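Local atomic coordinates of NIF3-related protein (Bacillus cereus, PDB entry 2GX8), a protein that is of unknown function but belongs to the Nif3 family, binds zinc at a conserved dimetal site and carries an additional, probably regulatory, domain. Residues 36-39 with 40-44; 240-243 with 244-248. One frame throughout, in Å; residues are numbered along the deposited sequence.

How the contacts relate
Following the chain from the N terminus, contact 1 comes first: residues 36-39 with 40-44, where helix 31-38 runs out and the chain turns into the loop that leads to strand 54-56. It closes a tight local turn and settles it against helices 128-132 and 362-377. Contact 2, residues 240-243 with 244-248, follows some two hundred residues later as the last turns of helix 237-247, which pack on helix 170-182 and strands 150-168 and 255-260. It closes no loop, being successive turns of one helix. The two lie in series, neither nesting nor crossing, and do not touch: their centres are 23 Å apart and their nearest atoms about 13 Å.

Contact 1: residues 36-39 with 40-44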
loop_
_atom_site.group_PDB
_atom_site.type_symbol
_atom_site.label_atom_id
_atom_site.label_comp_id
_atom_site.label_asym_id
_atom_site.label_seq_id
_atom_site.Cartn_x
_atom_site.Cartn_y
_atom_site.Cartn_z
ATOM N N SER C 36 -19.791 -24.250 21.587
ATOM C CA SER C 36 -18.627 -24.456 22.433
ATOM C C SER C 36 -18.120 -25.901 22.337
ATOM O O SER C 36 -16.928 -26.144 22.467
ATOM C CB SER C 36 -18.933 -24.087 23.877
ATOM O OG SER C 36 -17.738 -23.937 24.595
ATOM N N LEU C 37 -19.025 -26.845 22.094
ATOM C CA LEU C 37 -18.652 -28.253 21.919
ATOM C C LEU C 37 -18.160 -28.548 20.510
ATOM O O LEU C 37 -17.449 -29.530 20.295
ATOM C CB LEU C 37 -19.816 -29.187 22.251
ATOM C CG LEU C 37 -20.163 -29.361 23.736
ATOM C CD1 LEU C 37 -21.375 -30.264 23.902
ATOM C CD2 LEU C 37 -18.975 -29.940 24.507
ATOM N N PHE C 38 -18.557 -27.721 19.544
ATOM C CA PHE C 38 -18.115 -27.879 18.163
ATOM C C PHE C 38 -16.687 -27.398 18.059
ATOM O O PHE C 38 -15.855 -28.012 17.381
ATOM C CB PHE C 38 -18.988 -27.060 17.190
ATOM C CG PHE C 38 -18.446 -27.014 15.779
ATOM C CD1 PHE C 38 -17.775 -25.883 15.306
ATOM C CD2 PHE C 38 -18.565 -28.113 14.934
ATOM C CE1 PHE C 38 -17.245 -25.840 14.005
ATOM C CE2 PHE C 38 -18.049 -28.084 13.637
ATOM C CZ PHE C 38 -17.381 -26.948 13.170
ATOM N N GLU C 39 -16.419 -26.284 18.728
ATOM C CA GLU C 39 -15.105 -25.663 18.706
ATOM C C GLU C 39 -14.042 -26.459 19.457
ATOM O O GLU C 39 -12.856 -26.195 19.296
ATOM C CB GLU C 39 -15.185 -24.211 19.185
ATOM C CG GLU C 39 -15.904 -23.326 18.175
ATOM C CD GLU C 39 -16.182 -21.909 18.642
ATOM O OE1 GLU C 39 -16.913 -21.202 17.909
ATOM O OE2 GLU C 39 -15.713 -21.495 19.734
ATOM N N SER C 40 -14.463 -27.436 20.255
ATOM C CA SER C 40 -13.507 -28.298 20.936
ATOM C C SER C 40 -12.829 -29.181 19.878
ATOM O O SER C 40 -11.654 -29.549 20.006
ATOM C CB SER C 40 -14.203 -29.161 21.992
ATOM O OG SER C 40 -15.096 -30.100 21.403
ATOM N N MET C 41 -13.575 -29.502 18.826
ATOM C CA MET C 41 -13.073 -30.330 17.742
ATOM C C MET C 41 -12.478 -29.469 16.621
ATOM O O MET C 41 -11.560 -29.885 15.924
ATOM C CB MET C 41 -14.209 -31.181 17.168
ATOM C CG MET C 41 -14.992 -31.996 18.192
ATOM S SD MET C 41 -16.271 -33.038 17.439
ATOM C CE MET C 41 -17.418 -31.849 16.749
ATOM N N TYR C 42 -12.999 -28.264 16.450
ATOM C CA TYR C 42 -12.536 -27.393 15.382
ATOM C C TYR C 42 -12.250 -25.996 15.907
ATOM O O TYR C 42 -13.028 -25.074 15.632
ATOM C CB TYR C 42 -13.593 -27.344 14.259
ATOM C CG TYR C 42 -13.831 -28.701 13.629
ATOM C CD1 TYR C 42 -14.896 -29.519 14.030
ATOM C CD2 TYR C 42 -12.969 -29.177 12.657
ATOM C CE1 TYR C 42 -15.083 -30.775 13.470
ATOM C CE2 TYR C 42 -13.141 -30.414 12.092
ATOM C CZ TYR C 42 -14.194 -31.210 12.489
ATOM O OH TYR C 42 -14.319 -32.452 11.891
ATOM N N PRO C 43 -11.144 -25.830 16.668
ATOM C CA PRO C 43 -10.818 -24.514 17.234
ATOM C C PRO C 43 -10.555 -23.401 16.212
ATOM O O PRO C 43 -10.032 -23.668 15.130
ATOM C CB PRO C 43 -9.571 -24.786 18.084
ATOM C CG PRO C 43 -9.042 -26.068 17.609
ATOM C CD PRO C 43 -10.171 -26.859 17.075
ATOM N N LYS C 44 -10.916 -22.166 16.579
ATOM C CA LYS C 44 -10.779 -20.978 15.713
ATOM C C LYS C 44 -9.341 -20.538 15.395
ATOM O O LYS C 44 -9.124 -19.816 14.428
ATOM C CB LYS C 44 -11.578 -19.797 16.289
ATOM C CG LYS C 44 -13.097 -19.917 16.167
ATOM C CD LYS C 44 -13.782 -18.807 16.967
ATOM C CE LYS C 44 -15.279 -18.783 16.710
ATOM N NZ LYS C 44 -16.053 -17.958 17.715
#
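The turn that carries the chain out of helix 31-38 is built round Phe-38 O, which takes two backbone N-H groups: Tyr-42 N at 3.0 Å, lying in the carbonyl plane, and Met-41 N at 3.1 Å, well above it. One residue earlier, Leu-37 O receives the hydroxyl of Ser-40 at 2.7 Å between OG and O. With chi1 at 66°, OG sits between its own backbone N and carbonyl carbon, folded back over the preceding turn, and meets the Leu-37 carbonyl from above its plane. On the buried side the planes of the Phe-38 and Tyr-42 rings make only 27°, yet the rings are so displaced, with centroids 5.1 Å apart, that one hardly covers the other; Phe-38 CE2 comes to 3.5 Å from Tyr-42 CD1. Met-41, bent at its last torsion, brings CE obliquely to the Phe-38 ring. On the outer side Glu-39 and Lys-44 approach each other with extended chains. Glu-39 OE1 has its stronger partner in Tyr-124 OH, a hydrogen bond that ties the turn to strand 122-125, while the salt bridge from OE1 to Lys-44 NZ is longer, at 3.4 Å. Phe-38 and Tyr-42 both pack on Val-130 of helix 128-132, while Phe-38 also touches Val-367 of helix 362-377 and Tyr-42 OH bonds to Gln-370 NE2 of that same helix.

Contact 2: residues 240-243 with 244-248; sequences VIKA and MVTAH
The peptide group joining Lys-242 to Ala-243 offers its oxygen to two donors of Thr-246 that straddle the carbonyl plane, each tilted modestly from it: the backbone N, 3.0 Å from Lys-242 O, lies on one side and OG1, 2.7 Å from that oxygen, on the opposite one. The hydroxyl gets there because chi1 of -49° sets OG1 beside its own backbone N, leaning back toward the preceding turn. At the next carbonyl along, Ala-243 O accepts Ala-247 N at 3.1 Å. Ile-241 O takes the straightest of these bonds, from Val-245 N at 2.9 Å with an N-H...O angle of 168°, and Val-245 CG2 rests 3.4 Å from the same oxygen. In Met-244 the bend at chi3 (77°) swings CE across the helix toward the Ile-241 side, 4.2 Å from Ile-241 CD1. Both side chains pack on Val-164 of strand 150-168 and on Tyr-255 of strand 255-260, while Val-240 and Met-244 share Leu-180 of helix 170-182. This is the last part of an amphipathic alpha-helix laid on a beta-sheet beside a second helix, with i to i+4 backbone bonds and a threonine hydroxyl returned to the carbonyl four residues earlier.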
loop_
_atom_site.group_PDB
_atom_site.type_symbol
_atom_site.label_atom_id
_atom_site.label_comp_id
_atom_site.label_asym_id
_atom_site.label_seq_id
_atom_site.Cartn_x
_atom_site.Cartn_y
_atom_site.Cartn_z
ATOM N N VAL C 240 -4.803 -25.974 32.145
ATOM C CA VAL C 240 -3.767 -26.687 32.896
ATOM C C VAL C 240 -3.240 -25.923 34.136
ATOM O O VAL C 240 -3.019 -26.523 35.196
ATOM C CB VAL C 240 -2.607 -27.151 31.967
ATOM C CG1 VAL C 240 -1.414 -27.619 32.773
ATOM C CG2 VAL C 240 -3.087 -28.254 30.992
ATOM N N ILE C 241 -3.056 -24.610 34.002
ATOM C CA ILE C 241 -2.618 -23.763 35.119
ATOM C C ILE C 241 -3.706 -23.731 36.209
ATOM O O ILE C 241 -3.404 -23.824 37.398
ATOM C CB ILE C 241 -2.226 -22.301 34.643
ATOM C CG1 ILE C 241 -1.032 -22.321 33.672
ATOM C CG2 ILE C 241 -1.925 -21.357 35.805
ATOM C CD1 ILE C 241 0.136 -23.154 34.134
ATOM N N LYS C 242 -4.969 -23.624 35.801
ATOM C CA LYS C 242 -6.070 -23.575 36.753
ATOM C C LYS C 242 -6.181 -24.859 37.583
ATOM O O LYS C 242 -6.373 -24.797 38.801
ATOM C CB LYS C 242 -7.396 -23.262 36.042
ATOM C CG LYS C 242 -8.612 -23.251 36.972
ATOM C CD LYS C 242 -9.888 -22.865 36.269
ATOM C CE LYS C 242 -9.935 -21.389 35.966
ATOM N NZ LYS C 242 -11.303 -20.988 35.551
ATOM N N ALA C 243 -6.055 -26.008 36.921
ATOM C CA ALA C 243 -6.118 -27.318 37.581
ATOM C C ALA C 243 -4.934 -27.504 38.522
ATOM O O ALA C 243 -5.060 -28.041 39.632
ATOM C CB ALA C 243 -6.131 -28.423 36.545
ATOM N N MET C 244 -3.779 -27.052 38.058
ATOM C CA MET C 244 -2.548 -27.111 38.815
ATOM C C MET C 244 -2.689 -26.314 40.125
ATOM O O MET C 244 -2.423 -26.846 41.219
ATOM C CB MET C 244 -1.455 -26.503 37.964
ATOM C CG MET C 244 -0.073 -26.608 38.516
ATOM S SD MET C 244 1.012 -25.517 37.569
ATOM C CE MET C 244 0.601 -23.916 38.247
ATOM N N VAL C 245 -3.133 -25.055 40.004
ATOM C CA VAL C 245 -3.338 -24.157 41.147
ATOM C C VAL C 245 -4.368 -24.703 42.140
ATOM O O VAL C 245 -4.185 -24.611 43.357
ATOM C CB VAL C 245 -3.719 -22.731 40.681
ATOM C CG1 VAL C 245 -4.335 -21.904 41.830
ATOM C CG2 VAL C 245 -2.514 -22.034 40.122
ATOM N N THR C 246 -5.443 -25.283 41.622
ATOM C CA THR C 246 -6.474 -25.845 42.487
ATOM C C THR C 246 -5.912 -26.974 43.365
ATOM O O THR C 246 -6.125 -26.977 44.616
ATOM C CB THR C 246 -7.684 -26.355 41.674
ATOM O OG1 THR C 246 -8.108 -25.340 40.753
ATOM C CG2 THR C 246 -8.840 -26.703 42.602
ATOM N N ALA C 247 -5.157 -27.894 42.710
ATOM C CA ALA C 247 -4.591 -29.062 43.398
ATOM C C ALA C 247 -3.490 -28.677 44.355
ATOM O O ALA C 247 -3.262 -29.344 45.376
ATOM C CB ALA C 247 -4.064 -30.057 42.386
ATOM N N HIS C 248 -2.799 -27.596 44.011
ATOM C CA HIS C 248 -1.691 -27.103 44.810
ATOM C C HIS C 248 -2.234 -26.595 46.138
ATOM O O HIS C 248 -3.222 -25.865 46.170
ATOM C CB HIS C 248 -0.925 -26.005 44.050
ATOM C CG HIS C 248 0.494 -25.829 44.506
ATOM N ND1 HIS C 248 0.839 -25.053 45.590
ATOM C CD2 HIS C 248 1.654 -26.338 44.022
ATOM C CE1 HIS C 248 2.148 -25.095 45.757
ATOM N NE2 HIS C 248 2.666 -25.870 44.822
#